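Local coordinates for protein acyl-coa oxidase (Arabidopsis thaliana, PDB 1W07) that oxidises long- and medium-chain acyl-CoAs to 2-trans-enoyl-CoAs with bound FAD, passing electrons to oxygen to give hydrogen peroxide in peroxisomal beta-oxidation, at residues B[161-166]-B[244-249]; B[177-182]-B[220-225]. The protein carries 1 engineered substitution. All coordinates share one frame; numbering follows the deposited sequence.

Both interactions lie in the beta-rich middle domain of the acyl-CoA dehydrogenase type, their centres about 17 Å apart. Along the chain the segments come in the order 161-166, 177-182, 220-225, 244-249, so interaction 1 joins the outer pair and interaction 2 the inner pair. Interaction 1 lies mainly in the mixed sheet, but its segment 244-249 starts at the end of strand 240-244, the partner of 220-224 in a separate three-stranded sheet. Interaction 2 sets a loop against 220-224. The two meet at I220, whose CD1 lies 3.5 Å from V247 CG2 and packs on the F244 ring. Interaction 1 is a strand pairing within the domain, whereas interaction 2 reaches the FAD and the second subunit.

Interaction 1 (B[161-166]-B[244-249]); sequences EFVIHT and FDHVRI
F162 and I164 pair with I249 and V247 in an antiparallel beta ladder, one edge-to-edge join of the mixed sheet in the acyl-CoA dehydrogenase-type middle domain. F162 N donates to I249 O (2.6 Å) and I249 N returns a bond to F162 O; I164 N likewise reaches V247 O (2.6 Å), while the return bond from V247 N to I164 O is weak. V163 and H165 turn their backbone bonds to T154 and T152 of strand 152-156, so strand 161-165 is bonded along both edges. Beyond the ladder two backbone donors are met by side chains. H165 ND1 accepts from H246 N at 2.8 Å, and the two imidazoles stack face to face, planes 7° apart; H246, whose phi is positive, stands just before strand 247-250, and its ring lies over that of H165. T166 suits its place because OG1, beside its own backbone N (chi1 -56°), takes a nearly straight bond (173°) from F244 N, while T166 N donates to F244 O. On the buried face, beta-branched I164 lays CG2 over the centre of the F244 ring, and F162 CB meets I249 CG1. On the other face R248 salt-bridges D156, its stronger partner, and makes a weak bridge to E161, NH1 to OE1 at 3.5 Å. V163 CG2 sits over one face of the R248 guanidinium, toward the rim, 3.8 Å from R248 NH1.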
loop_
_atom_site.group_PDB
_atom_site.type_symbol
_atom_site.label_atom_id
_atom_site.label_comp_id
_atom_site.label_asym_id
_atom_site.label_seq_id
_atom_site.Cartn_x
_atom_site.Cartn_y
_atom_site.Cartn_z
ATOM N N GLU B 161 -11.638 45.536 13.780
ATOM C CA GLU B 161 -10.908 44.533 13.011
ATOM C C GLU B 161 -10.639 43.273 13.828
ATOM O O GLU B 161 -10.657 43.293 15.056
ATOM C CB GLU B 161 -9.562 45.096 12.545
ATOM C CG GLU B 161 -9.635 46.333 11.669
ATOM C CD GLU B 161 -8.267 46.767 11.179
ATOM O OE1 GLU B 161 -7.414 47.129 12.019
ATOM O OE2 GLU B 161 -8.035 46.741 9.950
ATOM N N PHE B 162 -10.395 42.169 13.137
ATOM C CA PHE B 162 -10.071 40.920 13.814
ATOM C C PHE B 162 -8.572 40.712 13.674
ATOM O O PHE B 162 -8.032 40.780 12.575
ATOM C CB PHE B 162 -10.814 39.741 13.183
ATOM C CG PHE B 162 -12.131 39.440 13.830
ATOM C CD1 PHE B 162 -13.327 39.649 13.154
ATOM C CD2 PHE B 162 -12.171 38.941 15.125
ATOM C CE1 PHE B 162 -14.544 39.361 13.759
ATOM C CE2 PHE B 162 -13.371 38.652 15.738
ATOM C CZ PHE B 162 -14.564 38.859 15.057
ATOM N N VAL B 163 -7.897 40.480 14.793
ATOM C CA VAL B 163 -6.458 40.254 14.765
ATOM C C VAL B 163 -6.184 38.753 14.704
ATOM O O VAL B 163 -6.342 38.049 15.702
ATOM C CB VAL B 163 -5.776 40.830 16.020
ATOM C CG1 VAL B 163 -4.286 40.537 15.983
ATOM C CG2 VAL B 163 -6.037 42.338 16.117
ATOM N N ILE B 164 -5.789 38.263 13.527
ATOM C CA ILE B 164 -5.480 36.840 13.336
ATOM C C ILE B 164 -4.013 36.638 13.691
ATOM O O ILE B 164 -3.151 37.358 13.181
ATOM C CB ILE B 164 -5.685 36.419 11.870
ATOM C CG1 ILE B 164 -7.032 36.946 11.356
ATOM C CG2 ILE B 164 -5.599 34.894 11.738
ATOM C CD1 ILE B 164 -8.261 36.416 12.116
ATOM N N HIS B 165 -3.721 35.664 14.555
ATOM C CA HIS B 165 -2.340 35.430 14.955
ATOM C C HIS B 165 -1.977 33.956 15.134
ATOM O O HIS B 165 -2.816 33.130 15.504
ATOM C CB HIS B 165 -2.033 36.178 16.258
ATOM C CG HIS B 165 -0.580 36.212 16.618
ATOM N ND1 HIS B 165 0.374 36.792 15.809
ATOM C CD2 HIS B 165 0.083 35.743 17.703
ATOM C CE1 HIS B 165 1.560 36.685 16.383
ATOM N NE2 HIS B 165 1.414 36.049 17.531
ATOM N N THR B 166 -0.714 33.641 14.864
ATOM C CA THR B 166 -0.194 32.280 15.008
ATOM C C THR B 166 0.648 32.256 16.284
ATOM O O THR B 166 1.835 32.601 16.265
ATOM C CB THR B 166 0.681 31.893 13.794
ATOM O OG1 THR B 166 -0.083 32.049 12.586
ATOM C CG2 THR B 166 1.137 30.440 13.911
ATOM N N PHE B 244 0.432 33.853 10.655
ATOM C CA PHE B 244 0.003 35.241 10.712
ATOM C C PHE B 244 0.702 35.942 11.872
ATOM O O PHE B 244 0.710 35.428 12.991
ATOM C CB PHE B 244 -1.507 35.347 10.920
ATOM C CG PHE B 244 -2.312 34.449 10.032
ATOM C CD1 PHE B 244 -2.531 33.120 10.380
ATOM C CD2 PHE B 244 -2.872 34.936 8.860
ATOM C CE1 PHE B 244 -3.296 32.288 9.578
ATOM C CE2 PHE B 244 -3.643 34.112 8.049
ATOM C CZ PHE B 244 -3.856 32.787 8.408
ATOM N N ASP B 245 1.307 37.098 11.609
ATOM C CA ASP B 245 1.963 37.860 12.672
ATOM C C ASP B 245 1.019 39.022 12.977
ATOM O O ASP B 245 1.199 40.127 12.477
ATOM C CB ASP B 245 3.325 38.401 12.220
ATOM C CG ASP B 245 4.103 39.046 13.364
ATOM O OD1 ASP B 245 3.491 39.282 14.424
ATOM O OD2 ASP B 245 5.316 39.314 13.215
ATOM N N HIS B 246 -0.001 38.751 13.784
ATOM C CA HIS B 246 -0.988 39.758 14.151
ATOM C C HIS B 246 -1.604 40.431 12.922
ATOM O O HIS B 246 -1.657 41.660 12.830
ATOM C CB HIS B 246 -0.345 40.806 15.064
ATOM C CG HIS B 246 0.196 40.236 16.339
ATOM N ND1 HIS B 246 -0.617 39.726 17.329
ATOM C CD2 HIS B 246 1.468 40.064 16.770
ATOM C CE1 HIS B 246 0.132 39.261 18.313
ATOM N NE2 HIS B 246 1.400 39.456 17.999
ATOM N N VAL B 247 -2.068 39.616 11.980
ATOM C CA VAL B 247 -2.700 40.126 10.771
ATOM C C VAL B 247 -4.066 40.697 11.133
ATOM O O VAL B 247 -4.767 40.150 11.985
ATOM C CB VAL B 247 -2.876 39.002 9.712
ATOM C CG1 VAL B 247 -3.750 39.489 8.565
ATOM C CG2 VAL B 247 -1.519 38.577 9.185
ATOM N N ARG B 248 -4.439 41.793 10.482
ATOM C CA ARG B 248 -5.710 42.447 10.751
ATOM C C ARG B 248 -6.685 42.395 9.579
ATOM O O ARG B 248 -6.319 42.635 8.428
ATOM C CB ARG B 248 -5.462 43.907 11.165
ATOM C CG ARG B 248 -4.845 44.084 12.554
ATOM C CD ARG B 248 -4.487 45.546 12.838
ATOM N NE ARG B 248 -4.050 45.739 14.221
ATOM C CZ ARG B 248 -4.871 45.933 15.251
ATOM N NH1 ARG B 248 -6.182 45.976 15.062
ATOM N NH2 ARG B 248 -4.381 46.057 16.476
ATOM N N ILE B 249 -7.939 42.083 9.883
ATOM C CA ILE B 249 -8.960 42.013 8.849
ATOM C C ILE B 249 -10.236 42.665 9.362
ATOM O O ILE B 249 -10.482 42.697 10.566
ATOM C CB ILE B 249 -9.303 40.555 8.473
ATOM C CG1 ILE B 249 -9.847 39.832 9.712
ATOM C CG2 ILE B 249 -8.073 39.852 7.908
ATOM C CD1 ILE B 249 -10.516 38.508 9.407
#

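Interaction 2 (B[177-182]-B[220-225]); sequences GGLGKV and ITVGDI
L179 and G180 meet V222 and G223 without any aromatic ring or guanidinium between them; the flat groups here are peptide units and the carboxylate of D224. The L179 carbonyl oxygen is touched by a methyl, V222 CG2, at 3.3 Å, and the G223 carbonyl oxygen receives the CA-H of G180, with G180 CA 3.4 Å from G223 O. The D224 carboxylate is held outside the contact: OD1 bonds to G226 N and salt-bridges R58, and OD2 too has a partner elsewhere.

Valine suits its place because its CG2, anti to the backbone N, is carried to the loop, where V222 CG2 also meets L179 CD1 at 4.0 Å. The two side chains pass each other at a slant, and leucine is apt because its branched end meets V222 and also packs on L242 of the neighbouring strand and on L208. Glycine at 180 suits backbones that come this close, G180 CA lying 4.2 Å from D224 CA. The loop is tied down through its backbone, since D238 bonds to G180 by its main chain and to K181 N and V182 N through OD1.

K181 bends at chi2 (-65°), and the end of its chain passes across the strand: CE lies 4.1 Å from D224 N, and NZ 4.1 Å from G223 CA. Its ammonium bonds to N639 OD1 and S641 O of the second subunit. The same N639 OD1 accepts from D224 N, so one asparagine of the neighbouring chain grips both segments. At the start of the loop G177 N donates to FAD O4. Such a glycine-bearing loop of the middle beta domain, reaching the flavin, is part of the FAD site of the acyl-CoA oxidase fold, here placed beside the dimer interface.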
loop_
_atom_site.group_PDB
_atom_site.type_symbol
_atom_site.label_atom_id
_atom_site.label_comp_id
_atom_site.label_asym_id
_atom_site.label_seq_id
_atom_site.Cartn_x
_atom_site.Cartn_y
_atom_site.Cartn_z
ATOM N N GLY B 177 -4.562 22.749 0.384
ATOM C CA GLY B 177 -4.303 22.699 -1.048
ATOM C C GLY B 177 -4.549 24.066 -1.673
ATOM O O GLY B 177 -5.524 24.730 -1.323
ATOM N N GLY B 178 -3.659 24.486 -2.575
ATOM C CA GLY B 178 -3.794 25.767 -3.255
ATOM C C GLY B 178 -3.295 26.961 -2.461
ATOM O O GLY B 178 -3.296 28.104 -2.934
ATOM N N LEU B 179 -2.868 26.692 -1.235
ATOM C CA LEU B 179 -2.355 27.727 -0.351
ATOM C C LEU B 179 -0.889 28.026 -0.618
ATOM O O LEU B 179 -0.448 29.168 -0.514
ATOM C CB LEU B 179 -2.508 27.272 1.099
ATOM C CG LEU B 179 -1.825 28.095 2.199
ATOM C CD1 LEU B 179 -2.461 29.488 2.285
ATOM C CD2 LEU B 179 -1.935 27.326 3.528
ATOM N N GLY B 180 -0.133 26.987 -0.958
ATOM C CA GLY B 180 1.294 27.143 -1.181
ATOM C C GLY B 180 1.785 28.271 -2.070
ATOM O O GLY B 180 2.706 28.998 -1.695
ATOM N N LYS B 181 1.196 28.413 -3.248
ATOM C CA LYS B 181 1.648 29.446 -4.163
ATOM C C LYS B 181 0.545 30.155 -4.937
ATOM O O LYS B 181 0.770 31.243 -5.465
ATOM C CB LYS B 181 2.634 28.838 -5.172
ATOM C CG LYS B 181 3.904 28.240 -4.547
ATOM C CD LYS B 181 4.775 29.295 -3.863
ATOM C CE LYS B 181 5.850 28.646 -2.992
ATOM N NZ LYS B 181 6.640 29.659 -2.236
ATOM N N VAL B 182 -0.655 29.581 -4.972
ATOM C CA VAL B 182 -1.719 30.167 -5.772
ATOM C C VAL B 182 -2.747 31.079 -5.128
ATOM O O VAL B 182 -2.924 32.212 -5.575
ATOM C CB VAL B 182 -2.475 29.059 -6.523
ATOM C CG1 VAL B 182 -3.546 29.666 -7.470
ATOM C CG2 VAL B 182 -1.464 28.214 -7.281
ATOM N N ILE B 220 2.280 38.230 6.498
ATOM C CA ILE B 220 1.848 36.929 6.014
ATOM C C ILE B 220 3.050 36.091 5.605
ATOM O O ILE B 220 3.840 36.503 4.763
ATOM C CB ILE B 220 0.908 37.072 4.789
ATOM C CG1 ILE B 220 -0.401 37.747 5.203
ATOM C CG2 ILE B 220 0.624 35.695 4.175
ATOM C CD1 ILE B 220 -1.263 36.907 6.127
ATOM N N THR B 221 3.178 34.915 6.214
ATOM C CA THR B 221 4.253 33.976 5.895
ATOM C C THR B 221 3.568 32.763 5.266
ATOM O O THR B 221 2.806 32.066 5.937
ATOM C CB THR B 221 5.006 33.545 7.159
ATOM O OG1 THR B 221 5.630 34.686 7.754
ATOM C CG2 THR B 221 6.074 32.515 6.830
ATOM N N VAL B 222 3.823 32.533 3.981
ATOM C CA VAL B 222 3.201 31.421 3.267
ATOM C C VAL B 222 4.182 30.701 2.342
ATOM O O VAL B 222 5.122 31.301 1.822
ATOM C CB VAL B 222 1.969 31.913 2.444
ATOM C CG1 VAL B 222 2.409 32.944 1.401
ATOM C CG2 VAL B 222 1.268 30.738 1.778
ATOM N N GLY B 223 3.963 29.404 2.138
ATOM C CA GLY B 223 4.843 28.636 1.278
ATOM C C GLY B 223 4.324 27.222 1.102
ATOM O O GLY B 223 3.267 26.879 1.636
ATOM N N ASP B 224 5.077 26.416 0.357
ATOM C CA ASP B 224 4.729 25.025 0.081
ATOM C C ASP B 224 5.340 24.129 1.146
ATOM O O ASP B 224 6.459 24.365 1.602
ATOM C CB ASP B 224 5.232 24.655 -1.325
ATOM C CG ASP B 224 4.864 23.245 -1.737
ATOM O OD1 ASP B 224 5.626 22.313 -1.405
ATOM O OD2 ASP B 224 3.808 23.066 -2.383
ATOM N N ILE B 225 4.617 23.081 1.541
ATOM C CA ILE B 225 5.110 22.194 2.597
ATOM C C ILE B 225 6.081 21.103 2.148
ATOM O O ILE B 225 6.645 20.397 2.985
ATOM C CB ILE B 225 3.956 21.511 3.342
ATOM C CG1 ILE B 225 3.154 20.616 2.378
ATOM C CG2 ILE B 225 3.052 22.561 3.970
ATOM C CD1 ILE B 225 2.139 19.748 3.091
#